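Local coordinates for carboxyl esterase NP (Bacillus subtilis, PDB 4CCW), which hydrolyses carboxylic esters to an alcohol and a carboxylate, as a carboxylesterase of the alpha/beta hydrolase superfamily, at residues P55-L60 against S79-Y84; S67-P72 against V274-Q279. All coordinates share one frame; numbering follows the deposited sequence.

Contact 1. Residues P55-L60 against S79-Y84; sequences PPLVLL and SKYRTY
P55 O takes the first rung of a parallel ladder, accepting from R82 N at 2.7 Å with a bent N-H...O angle of 142°. The ladder then climbs by turns: L57 N gives to R82 O, L57 O receives Y84 N in a nearly straight 2.7 Å bond (172°) running almost along the C=O axis, and L59 N gives to Y84 O at 2.8 Å. Three of these carbonyls, R82 O, L57 O and Y84 O, also take a CA-H...O contact, the shortest from P56 CA to R82 O at 3.2 Å. P56, a proline without an N-H, takes part on this side through that CA-H. The backbone of V58 bonds on the other edge to H124 and I126 of strand 123-128, so strand 56-60 has neighbours along both edges.

On one face, with CG anti to the backbone N (chi1 165°), L57 lies alongside T83 and its CD2 meets T83 CG2 at 3.6 Å. L57 CB rests on Y81 CB. T83 OG1 is satisfied outside the ladder by S49 O. The Y81 ring turns its edge to P55 O, and P55 CG reaches Y81 CD1 at 3.8 Å, the two side chains crossing at about a right angle; H124 meets the same ring with its plane steeply inclined. On the other face the Y84 ring receives P56 CB at its edge. R82 NE makes a weak 3.5 Å bond to Y84 OH, in the guanidinium plane, but the firmer partner of this arginine is G50 O, reached by NH1. With helix 74-80 linking the two strands, this is a beta-alpha-beta crossover within the central sheet of the alpha/beta hydrolase fold.

Contact 2. Residues S67-P72 against V274-Q279; sequences STMWYP and VLSMEQ
The Y71 ring meets M277 obliquely, the two side chains crossing at about a right angle with M277 CE 3.5 Å from Y71 CE2. One face of that ring carries CD of its neighbour P72, and T68 O lies in plane at its edge. The W70 indole has M69 CG over one face, offset toward the rim, while S276 OG approaches W70 CZ3 obliquely at 4.1 Å. These rings belong to the 3-10 turn and loop after strand 56-60 of the alpha/beta hydrolase fold, packed against the short helix 275-278 that follows H273, the probable proton acceptor of the active site.

M277 carries much of the packing. Its chain is extended to SD and bends at chi3 (82°), which swings the methyl onto Y71; M277 SD lies 4.2 Å from M69 CB, and its CG faces P72 CG. Y71 OH is also near this methyl, but its polar partner is H193 N. An alanine in place of M277 would probably leave a gap beside Y71, M69 and P72, and the tyrosine without the methyl that packs against it. F196 of helix 194-205 touches M69, Y71 and M277 alike.

M69 bends at its own chi3 (-83°), bringing CE to 3.4 Å from S276 OG and more loosely to V274 CG1. Polar linkage between the segments comes through one water: S276 OG donates to it at 2.7 Å, and the water in turn donates to M69 O at 2.9 Å.

In the fold
Contact 1 is partly buried, running inward from exposed P55 at the start of strand 56-60, with helix 74-80 over the face that carries L57, L59 and T83; contact 2 is buried, nearer the centre of the chain and close to H273. The first is held by direct backbone bonds between neighbouring strands, the second by methionine and ring packing with a water between. Three of the four segments belong to one beta-alpha-beta unit: 67-72 lies in the connection that leads from strand 56-60 to helix 74-80 and so to 79-84. W70 joins the contacts, its NE1 lying 3.5 Å from L59 CB and its CZ2 against L60 O, while helix 275-278 comes from far along the sequence.

Contact 1. Residues P55-L60 against S79-Y84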
loop_
_atom_site.group_PDB
_atom_site.type_symbol
_atom_site.label_atom_id
_atom_site.label_comp_id
_atom_site.label_asym_id
_atom_site.label_seq_id
_atom_site.Cartn_x
_atom_site.Cartn_y
_atom_site.Cartn_z
ATOM N N PRO A 55 8.103 -16.482 9.975
ATOM C CA PRO A 55 8.099 -15.082 10.408
ATOM C C PRO A 55 7.003 -14.268 9.714
ATOM O O PRO A 55 6.739 -14.477 8.531
ATOM C CB PRO A 55 9.484 -14.568 9.974
ATOM C CG PRO A 55 10.074 -15.640 9.111
ATOM C CD PRO A 55 9.459 -16.913 9.588
ATOM N N PRO A 56 6.351 -13.363 10.461
ATOM C CA PRO A 56 5.293 -12.545 9.889
ATOM C C PRO A 56 5.798 -11.471 8.915
ATOM O O PRO A 56 6.885 -10.895 9.099
ATOM C CB PRO A 56 4.614 -11.902 11.116
ATOM C CG PRO A 56 5.318 -12.450 12.327
ATOM C CD PRO A 56 6.613 -13.034 11.873
ATOM N N LEU A 57 4.997 -11.227 7.884
ATOM C CA LEU A 57 5.214 -10.132 6.939
ATOM C C LEU A 57 3.892 -9.441 6.660
ATOM O O LEU A 57 2.893 -10.100 6.346
ATOM C CB LEU A 57 5.831 -10.648 5.628
ATOM C CG LEU A 57 5.816 -9.724 4.398
ATOM C CD1 LEU A 57 6.738 -8.513 4.574
ATOM C CD2 LEU A 57 6.208 -10.501 3.152
ATOM N N VAL A 58 3.876 -8.114 6.776
ATOM C CA VAL A 58 2.643 -7.366 6.558
ATOM C C VAL A 58 2.768 -6.526 5.273
ATOM O O VAL A 58 3.762 -5.825 5.070
ATOM C CB VAL A 58 2.270 -6.484 7.774
ATOM C CG1 VAL A 58 1.074 -5.590 7.454
ATOM C CG2 VAL A 58 1.948 -7.336 8.997
ATOM N N LEU A 59 1.753 -6.626 4.419
ATOM C CA LEU A 59 1.685 -5.887 3.165
ATOM C C LEU A 59 0.585 -4.829 3.223
ATOM O O LEU A 59 -0.539 -5.096 3.662
ATOM C CB LEU A 59 1.413 -6.837 1.991
ATOM C CG LEU A 59 2.255 -8.116 1.871
ATOM C CD1 LEU A 59 1.782 -8.973 0.710
ATOM C CD2 LEU A 59 3.732 -7.793 1.738
ATOM N N LEU A 60 0.926 -3.630 2.768
ATOM C CA LEU A 60 -0.006 -2.520 2.732
ATOM C C LEU A 60 0.013 -1.953 1.306
ATOM O O LEU A 60 1.000 -1.370 0.868
ATOM C CB LEU A 60 0.362 -1.458 3.777
ATOM C CG LEU A 60 0.163 -1.816 5.261
ATOM C CD1 LEU A 60 0.819 -0.758 6.143
ATOM C CD2 LEU A 60 -1.310 -1.991 5.624
ATOM N N SER A 79 6.516 -17.849 0.247
ATOM C CA SER A 79 7.303 -19.070 0.430
ATOM C C SER A 79 8.116 -19.040 1.723
ATOM O O SER A 79 8.362 -20.084 2.324
ATOM C CB SER A 79 8.208 -19.346 -0.780
ATOM O OG SER A 79 9.248 -18.392 -0.892
ATOM N N LYS A 80 8.511 -17.846 2.158
ATOM C CA LYS A 80 9.394 -17.705 3.315
ATOM C C LYS A 80 8.728 -17.071 4.541
ATOM O O LYS A 80 9.179 -17.273 5.670
ATOM C CB LYS A 80 10.649 -16.910 2.932
ATOM C CG LYS A 80 11.526 -17.586 1.883
ATOM C CD LYS A 80 12.720 -16.720 1.491
ATOM C CE LYS A 80 13.670 -16.508 2.663
ATOM N NZ LYS A 80 14.317 -15.170 2.572
ATOM N N TYR A 81 7.647 -16.332 4.318
ATOM C CA TYR A 81 7.018 -15.553 5.384
ATOM C C TYR A 81 5.552 -15.870 5.541
ATOM O O TYR A 81 4.862 -16.175 4.564
ATOM C CB TYR A 81 7.170 -14.038 5.119
ATOM C CG TYR A 81 8.607 -13.596 5.104
ATOM C CD1 TYR A 81 9.276 -13.282 6.286
ATOM C CD2 TYR A 81 9.312 -13.520 3.905
ATOM C CE1 TYR A 81 10.607 -12.903 6.274
ATOM C CE2 TYR A 81 10.642 -13.139 3.885
ATOM C CZ TYR A 81 11.282 -12.836 5.070
ATOM O OH TYR A 81 12.607 -12.461 5.045
ATOM N N ARG A 82 5.074 -15.775 6.779
ATOM C CA ARG A 82 3.654 -15.754 7.027
ATOM C C ARG A 82 3.185 -14.360 6.649
ATOM O O ARG A 82 3.399 -13.397 7.391
ATOM C CB ARG A 82 3.360 -16.060 8.493
ATOM C CG ARG A 82 1.883 -16.030 8.863
ATOM C CD ARG A 82 1.083 -17.077 8.098
ATOM N NE ARG A 82 -0.306 -17.187 8.565
ATOM C CZ ARG A 82 -1.243 -17.911 7.958
ATOM N NH1 ARG A 82 -0.943 -18.592 6.858
ATOM N NH2 ARG A 82 -2.482 -17.967 8.453
ATOM N N THR A 83 2.567 -14.250 5.477
ATOM C CA THR A 83 2.331 -12.954 4.867
ATOM C C THR A 83 0.870 -12.529 4.977
ATOM O O THR A 83 -0.026 -13.244 4.509
ATOM C CB THR A 83 2.709 -12.975 3.377
ATOM O OG1 THR A 83 1.857 -13.897 2.692
ATOM C CG2 THR A 83 4.113 -13.437 3.208
ATOM N N TYR A 84 0.652 -11.368 5.592
ATOM C CA TYR A 84 -0.688 -10.821 5.784
ATOM C C TYR A 84 -0.863 -9.585 4.911
ATOM O O TYR A 84 -0.210 -8.559 5.140
ATOM C CB TYR A 84 -0.932 -10.439 7.249
ATOM C CG TYR A 84 -0.774 -11.573 8.238
ATOM C CD1 TYR A 84 -1.792 -12.505 8.431
ATOM C CD2 TYR A 84 0.395 -11.705 8.987
ATOM C CE1 TYR A 84 -1.643 -13.539 9.345
ATOM C CE2 TYR A 84 0.559 -12.747 9.896
ATOM C CZ TYR A 84 -0.464 -13.651 10.076
ATOM O OH TYR A 84 -0.308 -14.678 10.984
#

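Contact 2. Residues S67-P72 against V274-Q279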
loop_
_atom_site.group_PDB
_atom_site.type_symbol
_atom_site.label_atom_id
_atom_site.label_comp_id
_atom_site.label_asym_id
_atom_site.label_seq_id
_atom_site.Cartn_x
_atom_site.Cartn_y
_atom_site.Cartn_z
ATOM N N SER A 67 -5.693 -5.019 -1.371
ATOM C CA SER A 67 -4.711 -6.071 -1.147
ATOM C C SER A 67 -4.568 -7.049 -2.311
ATOM O O SER A 67 -3.581 -7.783 -2.391
ATOM C CB SER A 67 -5.067 -6.844 0.115
ATOM O OG SER A 67 -4.831 -6.045 1.251
ATOM N N THR A 68 -5.548 -7.068 -3.215
ATOM C CA THR A 68 -5.503 -7.988 -4.346
ATOM C C THR A 68 -4.347 -7.683 -5.303
ATOM O O THR A 68 -4.016 -8.534 -6.137
ATOM C CB THR A 68 -6.812 -7.972 -5.162
ATOM O OG1 THR A 68 -6.991 -6.665 -5.728
ATOM C CG2 THR A 68 -8.006 -8.343 -4.295
ATOM N N MET A 69 -3.743 -6.490 -5.182
ATOM C CA MET A 69 -2.659 -6.060 -6.081
ATOM C C MET A 69 -1.381 -6.880 -5.940
ATOM O O MET A 69 -0.522 -6.825 -6.811
ATOM C CB MET A 69 -2.316 -4.574 -5.909
ATOM C CG MET A 69 -1.627 -4.216 -4.603
ATOM S SD MET A 69 -0.886 -2.567 -4.677
ATOM C CE MET A 69 0.680 -2.873 -5.492
ATOM N N TRP A 70 -1.259 -7.623 -4.844
ATOM C CA TRP A 70 -0.022 -8.373 -4.551
ATOM C C TRP A 70 0.128 -9.693 -5.279
ATOM O O TRP A 70 1.059 -10.466 -4.989
ATOM C CB TRP A 70 0.125 -8.582 -3.048
ATOM C CG TRP A 70 0.211 -7.302 -2.252
ATOM C CD1 TRP A 70 -0.682 -6.833 -1.298
ATOM C CD2 TRP A 70 1.276 -6.288 -2.314
ATOM N NE1 TRP A 70 -0.271 -5.615 -0.798
ATOM C CE2 TRP A 70 0.905 -5.242 -1.358
ATOM C CE3 TRP A 70 2.453 -6.148 -3.048
ATOM C CZ2 TRP A 70 1.699 -4.113 -1.153
ATOM C CZ3 TRP A 70 3.241 -5.005 -2.836
ATOM C CH2 TRP A 70 2.864 -4.013 -1.913
ATOM N N TYR A 71 -0.744 -9.960 -6.256
ATOM C CA TYR A 71 -0.705 -11.253 -6.968
ATOM C C TYR A 71 0.627 -11.606 -7.662
ATOM O O TYR A 71 0.946 -12.794 -7.759
ATOM C CB TYR A 71 -1.911 -11.442 -7.915
ATOM C CG TYR A 71 -1.941 -10.519 -9.114
ATOM C CD1 TYR A 71 -1.255 -10.837 -10.281
ATOM C CD2 TYR A 71 -2.665 -9.321 -9.080
ATOM C CE1 TYR A 71 -1.269 -9.986 -11.376
ATOM C CE2 TYR A 71 -2.699 -8.470 -10.171
ATOM C CZ TYR A 71 -1.996 -8.798 -11.311
ATOM O OH TYR A 71 -2.018 -7.956 -12.394
ATOM N N PRO A 72 1.411 -10.600 -8.122
ATOM C CA PRO A 72 2.679 -10.938 -8.788
ATOM C C PRO A 72 3.832 -11.224 -7.830
ATOM O O PRO A 72 4.921 -11.608 -8.270
ATOM C CB PRO A 72 3.019 -9.668 -9.582
ATOM C CG PRO A 72 1.827 -8.776 -9.494
ATOM C CD PRO A 72 1.111 -9.163 -8.245
ATOM N N VAL A 274 4.024 1.829 -9.995
ATOM C CA VAL A 274 3.521 0.533 -9.542
ATOM C C VAL A 274 4.583 -0.530 -9.829
ATOM O O VAL A 274 4.361 -1.523 -10.548
ATOM C CB VAL A 274 2.139 0.215 -10.161
ATOM C CG1 VAL A 274 1.455 -0.899 -9.374
ATOM C CG2 VAL A 274 1.257 1.463 -10.137
ATOM N N LEU A 275 5.761 -0.308 -9.254
ATOM C CA LEU A 275 6.944 -1.074 -9.615
ATOM C C LEU A 275 6.882 -2.569 -9.254
ATOM O O LEU A 275 7.508 -3.403 -9.913
ATOM C CB LEU A 275 8.209 -0.382 -9.068
ATOM C CG LEU A 275 8.357 -0.050 -7.587
ATOM C CD1 LEU A 275 8.784 -1.288 -6.819
ATOM C CD2 LEU A 275 9.411 1.035 -7.389
ATOM N N SER A 276 6.105 -2.898 -8.226
ATOM C CA SER A 276 5.877 -4.288 -7.818
ATOM C C SER A 276 5.149 -5.116 -8.894
ATOM O O SER A 276 5.302 -6.346 -8.958
ATOM C CB SER A 276 5.086 -4.316 -6.499
ATOM O OG SER A 276 3.833 -3.660 -6.640
ATOM N N MET A 277 4.380 -4.433 -9.739
ATOM C CA MET A 277 3.577 -5.072 -10.792
ATOM C C MET A 277 4.293 -5.028 -12.136
ATOM O O MET A 277 4.117 -5.928 -12.972
ATOM C CB MET A 277 2.177 -4.419 -10.887
ATOM C CG MET A 277 1.402 -4.461 -9.570
ATOM S SD MET A 277 -0.310 -3.909 -9.558
ATOM C CE MET A 277 -1.124 -5.392 -10.148
ATOM N N GLU A 278 5.133 -4.011 -12.324
ATOM C CA GLU A 278 5.915 -3.878 -13.560
ATOM C C GLU A 278 7.190 -4.697 -13.557
ATOM O O GLU A 278 7.584 -5.235 -14.588
ATOM C CB GLU A 278 6.245 -2.419 -13.838
ATOM C CG GLU A 278 5.008 -1.559 -14.030
ATOM C CD GLU A 278 5.292 -0.097 -13.777
ATOM O OE1 GLU A 278 6.127 0.210 -12.904
ATOM O OE2 GLU A 278 4.686 0.738 -14.465
ATOM N N GLN A 279 7.849 -4.782 -12.408
ATOM C CA GLN A 279 9.086 -5.537 -12.352
ATOM C C GLN A 279 9.067 -6.547 -11.199
ATOM O O GLN A 279 9.911 -6.484 -10.310
ATOM C CB GLN A 279 10.308 -4.591 -12.320
ATOM C CG GLN A 279 10.531 -3.786 -13.617
ATOM C CD GLN A 279 11.004 -4.627 -14.804
ATOM O OE1 GLN A 279 11.609 -5.672 -14.628
ATOM N NE2 GLN A 279 10.738 -4.155 -16.025
HETATM O O HOH W 1 2.156 -5.784 -6.815
#